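DUF3256 domain-containing protein (Porphyromonas gingivalis W83, PDB 2P3P) is a DUF3256 family protein of unknown function that can bind a magnesium ion. Local coordinates at residues 57-68 with 71-81. Numbering follows the deposited sequence.
Sequences GTVTFLLNRNFI and QTSTVGEVFMR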
loop_
_atom_site.group_PDB
_atom_site.type_symbol
_atom_site.label_atom_id
_atom_site.label_comp_id
_atom_site.label_asym_id
_atom_site.label_seq_id
_atom_site.Cartn_x
_atom_site.Cartn_y
_atom_site.Cartn_z
ATOM N N GLY A 57 -2.737 -20.311 -7.676
ATOM C CA GLY A 57 -1.882 -19.481 -6.865
ATOM C C GLY A 57 -2.076 -19.576 -5.377
ATOM O O GLY A 57 -3.189 -19.743 -4.840
ATOM N N THR A 58 -0.954 -19.411 -4.704
ATOM C CA THR A 58 -0.894 -19.536 -3.291
ATOM C C THR A 58 -1.128 -18.161 -2.702
ATOM O O THR A 58 -0.587 -17.175 -3.195
ATOM C CB THR A 58 0.475 -19.983 -2.874
ATOM O OG1 THR A 58 1.441 -19.019 -3.328
ATOM C CG2 THR A 58 0.789 -21.332 -3.458
ATOM N N VAL A 59 -1.895 -18.116 -1.627
ATOM C CA VAL A 59 -2.204 -16.873 -0.952
ATOM C C VAL A 59 -1.937 -17.073 0.532
ATOM O O VAL A 59 -2.353 -18.082 1.084
ATOM C CB VAL A 59 -3.697 -16.493 -1.212
ATOM C CG1 VAL A 59 -4.003 -15.101 -0.670
ATOM C CG2 VAL A 59 -4.027 -16.574 -2.715
ATOM N N THR A 60 -1.195 -16.149 1.161
ATOM C CA THR A 60 -1.071 -16.126 2.612
ATOM C C THR A 60 -1.829 -14.940 3.191
ATOM O O THR A 60 -1.831 -13.834 2.620
ATOM C CB THR A 60 0.390 -16.067 3.034
ATOM O OG1 THR A 60 0.954 -14.831 2.594
ATOM C CG2 THR A 60 1.154 -17.221 2.393
ATOM N N PHE A 61 -2.420 -15.146 4.356
ATOM C CA PHE A 61 -3.192 -14.123 5.031
ATOM C C PHE A 61 -2.635 -13.865 6.421
ATOM O O PHE A 61 -2.290 -14.818 7.123
ATOM C CB PHE A 61 -4.646 -14.586 5.187
ATOM C CG PHE A 61 -5.396 -14.760 3.900
ATOM C CD1 PHE A 61 -6.119 -13.710 3.363
ATOM C CD2 PHE A 61 -5.365 -15.954 3.220
ATOM C CE1 PHE A 61 -6.817 -13.875 2.178
ATOM C CE2 PHE A 61 -6.068 -16.111 2.039
ATOM C CZ PHE A 61 -6.773 -15.050 1.527
ATOM N N LEU A 62 -2.514 -12.586 6.783
ATOM C CA LEU A 62 -2.424 -12.152 8.154
ATOM C C LEU A 62 -3.734 -11.443 8.471
ATOM O O LEU A 62 -4.037 -10.435 7.866
ATOM C CB LEU A 62 -1.253 -11.196 8.375
ATOM C CG LEU A 62 0.134 -11.800 8.135
ATOM C CD1 LEU A 62 1.184 -10.734 8.405
ATOM C CD2 LEU A 62 0.360 -13.032 8.993
ATOM N N LEU A 63 -4.500 -12.021 9.395
ATOM C CA LEU A 63 -5.834 -11.549 9.764
ATOM C C LEU A 63 -5.807 -10.980 11.186
ATOM O O LEU A 63 -5.647 -11.714 12.136
ATOM C CB LEU A 63 -6.864 -12.682 9.669
ATOM C CG LEU A 63 -6.986 -13.370 8.300
ATOM C CD1 LEU A 63 -7.890 -14.598 8.442
ATOM C CD2 LEU A 63 -7.534 -12.456 7.208
ATOM N N ASN A 64 -5.973 -9.667 11.291
ATOM C CA ASN A 64 -6.020 -8.975 12.566
ATOM C C ASN A 64 -7.276 -8.060 12.576
ATOM O O ASN A 64 -7.754 -7.641 11.536
ATOM C CB ASN A 64 -4.683 -8.204 12.743
ATOM C CG ASN A 64 -4.581 -7.455 14.063
ATOM O OD1 ASN A 64 -5.340 -6.512 14.320
ATOM N ND2 ASN A 64 -3.611 -7.846 14.892
ATOM N N ARG A 65 -7.812 -7.808 13.772
ATOM C CA ARG A 65 -9.006 -6.958 13.933
ATOM C C ARG A 65 -8.836 -5.580 13.304
ATOM O O ARG A 65 -9.827 -4.947 12.902
ATOM C CB ARG A 65 -9.379 -6.801 15.421
ATOM C CG ARG A 65 -10.769 -6.190 15.649
ATOM C CD ARG A 65 -10.964 -5.691 17.065
ATOM N NE ARG A 65 -12.337 -5.236 17.298
ATOM C CZ ARG A 65 -13.368 -6.047 17.501
ATOM N NH1 ARG A 65 -13.193 -7.366 17.552
ATOM N NH2 ARG A 65 -14.575 -5.534 17.713
ATOM N N ASN A 66 -7.595 -5.101 13.264
ATOM C CA ASN A 66 -7.289 -3.786 12.712
ATOM C C ASN A 66 -6.542 -3.722 11.398
ATOM O O ASN A 66 -6.362 -2.629 10.869
ATOM C CB ASN A 66 -6.575 -2.946 13.759
ATOM C CG ASN A 66 -7.457 -2.703 14.969
ATOM O OD1 ASN A 66 -7.054 -2.965 16.096
ATOM N ND2 ASN A 66 -8.677 -2.222 14.730
ATOM N N PHE A 67 -6.147 -4.857 10.850
ATOM C CA PHE A 67 -5.555 -4.861 9.502
ATOM C C PHE A 67 -5.533 -6.298 8.941
ATOM O O PHE A 67 -5.480 -7.284 9.706
ATOM C CB PHE A 67 -4.122 -4.311 9.563
ATOM C CG PHE A 67 -3.167 -5.195 10.353
ATOM C CD1 PHE A 67 -2.469 -6.217 9.716
ATOM C CD2 PHE A 67 -2.951 -4.990 11.703
ATOM C CE1 PHE A 67 -1.629 -7.040 10.412
ATOM C CE2 PHE A 67 -2.069 -5.862 12.423
ATOM C CZ PHE A 67 -1.433 -6.848 11.770
ATOM N N ILE A 68 -5.576 -6.404 7.616
ATOM C CA ILE A 68 -5.404 -7.658 6.905
ATOM C C ILE A 68 -4.274 -7.447 5.877
ATOM O O ILE A 68 -4.296 -6.475 5.115
ATOM C CB ILE A 68 -6.719 -8.064 6.194
ATOM C CG1 ILE A 68 -7.772 -8.425 7.266
ATOM C CG2 ILE A 68 -6.467 -9.157 5.147
ATOM C CD1 ILE A 68 -9.131 -8.554 6.752
ATOM N N GLN A 71 -0.437 -11.815 0.908
ATOM C CA GLN A 71 0.582 -11.966 -0.094
ATOM C C GLN A 71 0.066 -12.902 -1.169
ATOM O O GLN A 71 -0.448 -13.978 -0.859
ATOM C CB GLN A 71 1.875 -12.553 0.480
ATOM C CG GLN A 71 2.426 -11.738 1.696
ATOM C CD GLN A 71 2.835 -10.285 1.382
ATOM O OE1 GLN A 71 2.816 -9.423 2.281
ATOM N NE2 GLN A 71 3.187 -10.007 0.135
ATOM N N THR A 72 0.199 -12.478 -2.421
ATOM C CA THR A 72 -0.234 -13.272 -3.569
ATOM C C THR A 72 0.906 -13.441 -4.544
ATOM O O THR A 72 1.875 -12.655 -4.548
ATOM C CB THR A 72 -1.360 -12.583 -4.363
ATOM O OG1 THR A 72 -0.839 -11.464 -5.114
ATOM C CG2 THR A 72 -2.498 -12.160 -3.462
ATOM N N SER A 73 0.757 -14.413 -5.433
ATOM C CA SER A 73 1.725 -14.619 -6.510
ATOM C C SER A 73 1.378 -13.816 -7.766
ATOM O O SER A 73 2.107 -13.850 -8.748
ATOM C CB SER A 73 1.816 -16.110 -6.862
ATOM O OG SER A 73 0.541 -16.684 -7.123
ATOM N N THR A 74 0.256 -13.106 -7.761
ATOM C CA THR A 74 -0.208 -12.449 -8.998
ATOM C C THR A 74 -0.076 -10.927 -8.884
ATOM O O THR A 74 0.763 -10.293 -9.556
ATOM C CB THR A 74 -1.672 -12.821 -9.257
ATOM O OG1 THR A 74 -2.442 -12.509 -8.099
ATOM C CG2 THR A 74 -1.810 -14.301 -9.558
ATOM N N VAL A 75 -0.864 -10.357 -7.970
ATOM C CA VAL A 75 -0.958 -8.902 -7.807
ATOM C C VAL A 75 -0.022 -8.328 -6.718
ATOM O O VAL A 75 0.030 -7.103 -6.487
ATOM C CB VAL A 75 -2.386 -8.483 -7.465
ATOM C CG1 VAL A 75 -3.318 -8.814 -8.629
ATOM C CG2 VAL A 75 -2.849 -9.182 -6.188
ATOM N N GLY A 76 0.702 -9.195 -6.036
ATOM C CA GLY A 76 1.603 -8.765 -4.986
ATOM C C GLY A 76 0.893 -8.709 -3.634
ATOM O O GLY A 76 0.051 -9.563 -3.333
ATOM N N GLU A 77 1.295 -7.747 -2.819
ATOM C CA GLU A 77 0.741 -7.555 -1.470
ATOM C C GLU A 77 -0.513 -6.693 -1.496
ATOM O O GLU A 77 -0.528 -5.646 -2.126
ATOM C CB GLU A 77 1.759 -6.850 -0.584
ATOM C CG GLU A 77 1.229 -6.583 0.788
ATOM C CD GLU A 77 2.250 -5.948 1.678
ATOM O OE1 GLU A 77 2.454 -4.714 1.510
ATOM O OE2 GLU A 77 2.820 -6.665 2.515
ATOM N N VAL A 78 -1.533 -7.115 -0.750
ATOM C CA VAL A 78 -2.725 -6.313 -0.470
ATOM C C VAL A 78 -2.820 -6.114 1.027
ATOM O O VAL A 78 -2.871 -7.096 1.794
ATOM C CB VAL A 78 -4.002 -7.046 -0.983
ATOM C CG1 VAL A 78 -5.347 -6.314 -0.515
ATOM C CG2 VAL A 78 -3.945 -7.299 -2.444
ATOM N N PHE A 79 -2.841 -4.841 1.438
ATOM C CA PHE A 79 -2.893 -4.486 2.840
ATOM C C PHE A 79 -4.105 -3.576 2.995
ATOM O O PHE A 79 -4.248 -2.629 2.255
ATOM C CB PHE A 79 -1.621 -3.787 3.263
ATOM C CG PHE A 79 -1.599 -3.423 4.699
ATOM C CD1 PHE A 79 -1.240 -4.381 5.656
ATOM C CD2 PHE A 79 -1.945 -2.147 5.113
ATOM C CE1 PHE A 79 -1.208 -4.053 7.038
ATOM C CE2 PHE A 79 -1.914 -1.817 6.487
ATOM C CZ PHE A 79 -1.568 -2.772 7.437
HETATM N N MSE A 80 -4.995 -3.909 3.905
HETATM C CA MSE A 80 -6.207 -3.118 4.040
HETATM C C MSE A 80 -6.536 -2.855 5.482
HETATM O O MSE A 80 -6.240 -3.676 6.394
HETATM C CB MSE A 80 -7.408 -3.805 3.369
HETATM C CG MSE A 80 -7.845 -5.034 4.054
HETATM SE SE MSE A 80 -9.463 -5.816 3.218
HETATM C CE MSE A 80 -8.623 -6.405 1.603
ATOM N N ARG A 81 -7.148 -1.696 5.685
ATOM C CA ARG A 81 -7.482 -1.185 7.025
ATOM C C ARG A 81 -8.685 -0.277 6.898
ATOM O O ARG A 81 -8.879 0.282 5.841
ATOM C CB ARG A 81 -6.348 -0.349 7.601
ATOM C CG ARG A 81 -5.144 -1.133 8.006
ATOM C CD ARG A 81 -4.292 -0.391 9.012
ATOM N NE ARG A 81 -4.987 -0.257 10.287
ATOM C CZ ARG A 81 -4.738 0.703 11.154
ATOM N NH1 ARG A 81 -3.867 1.649 10.862
ATOM N NH2 ARG A 81 -5.405 0.738 12.296
HETATM O O HOH W 1 1.683 -16.080 -1.652
HETATM O O HOH W 2 -1.860 -15.553 -5.970
#
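The phenyl rings of F67 and F79 lie nearly parallel, their planes at 24°, yet are slid so far apart that they barely overlap. N64 CB sits on one face of the F67 ring, toward its rim, while F79 CE1 approaches F67 CD1 obliquely at 3.7 Å. With CG anti to the backbone N (chi1 -179°), F79 also brings CZ to F67 CB. N66 O lies at the edge of the R81 guanidinium, near its plane, and accepts from NE at 2.8 Å with an N-H...O angle of 156°. A bend at chi3 turns the R81 guanidinium to that carbonyl, while R81 CG packs 3.7 Å from F67 CB. N64 OD1 accepts from N66 N on a lone pair, an Asx turn in the bend between strands 58-64 and 67-72.

Next to the ring pair, I68 and selenomethionine M80 form an antiparallel hydrogen-bonded pair, with M80 N to I68 O at 2.9 Å and M80 CG against I68 CB. T60 and Q71 make a second such pair, where T60 OG1 comes 3.2 Å from Q71 CB; beyond it, water 1 donates to T58 O and, weakly, to Q71 O.

The T60-Q71 pair joins strands 58-64 and 67-72, and I68-M80 joins 67-72 and 77-84, so 67-72 is the shared middle of two consecutive hairpins. Helix 11-18 packs on I68 through L12 and F16, and strand 47-52 borders strand 58-64.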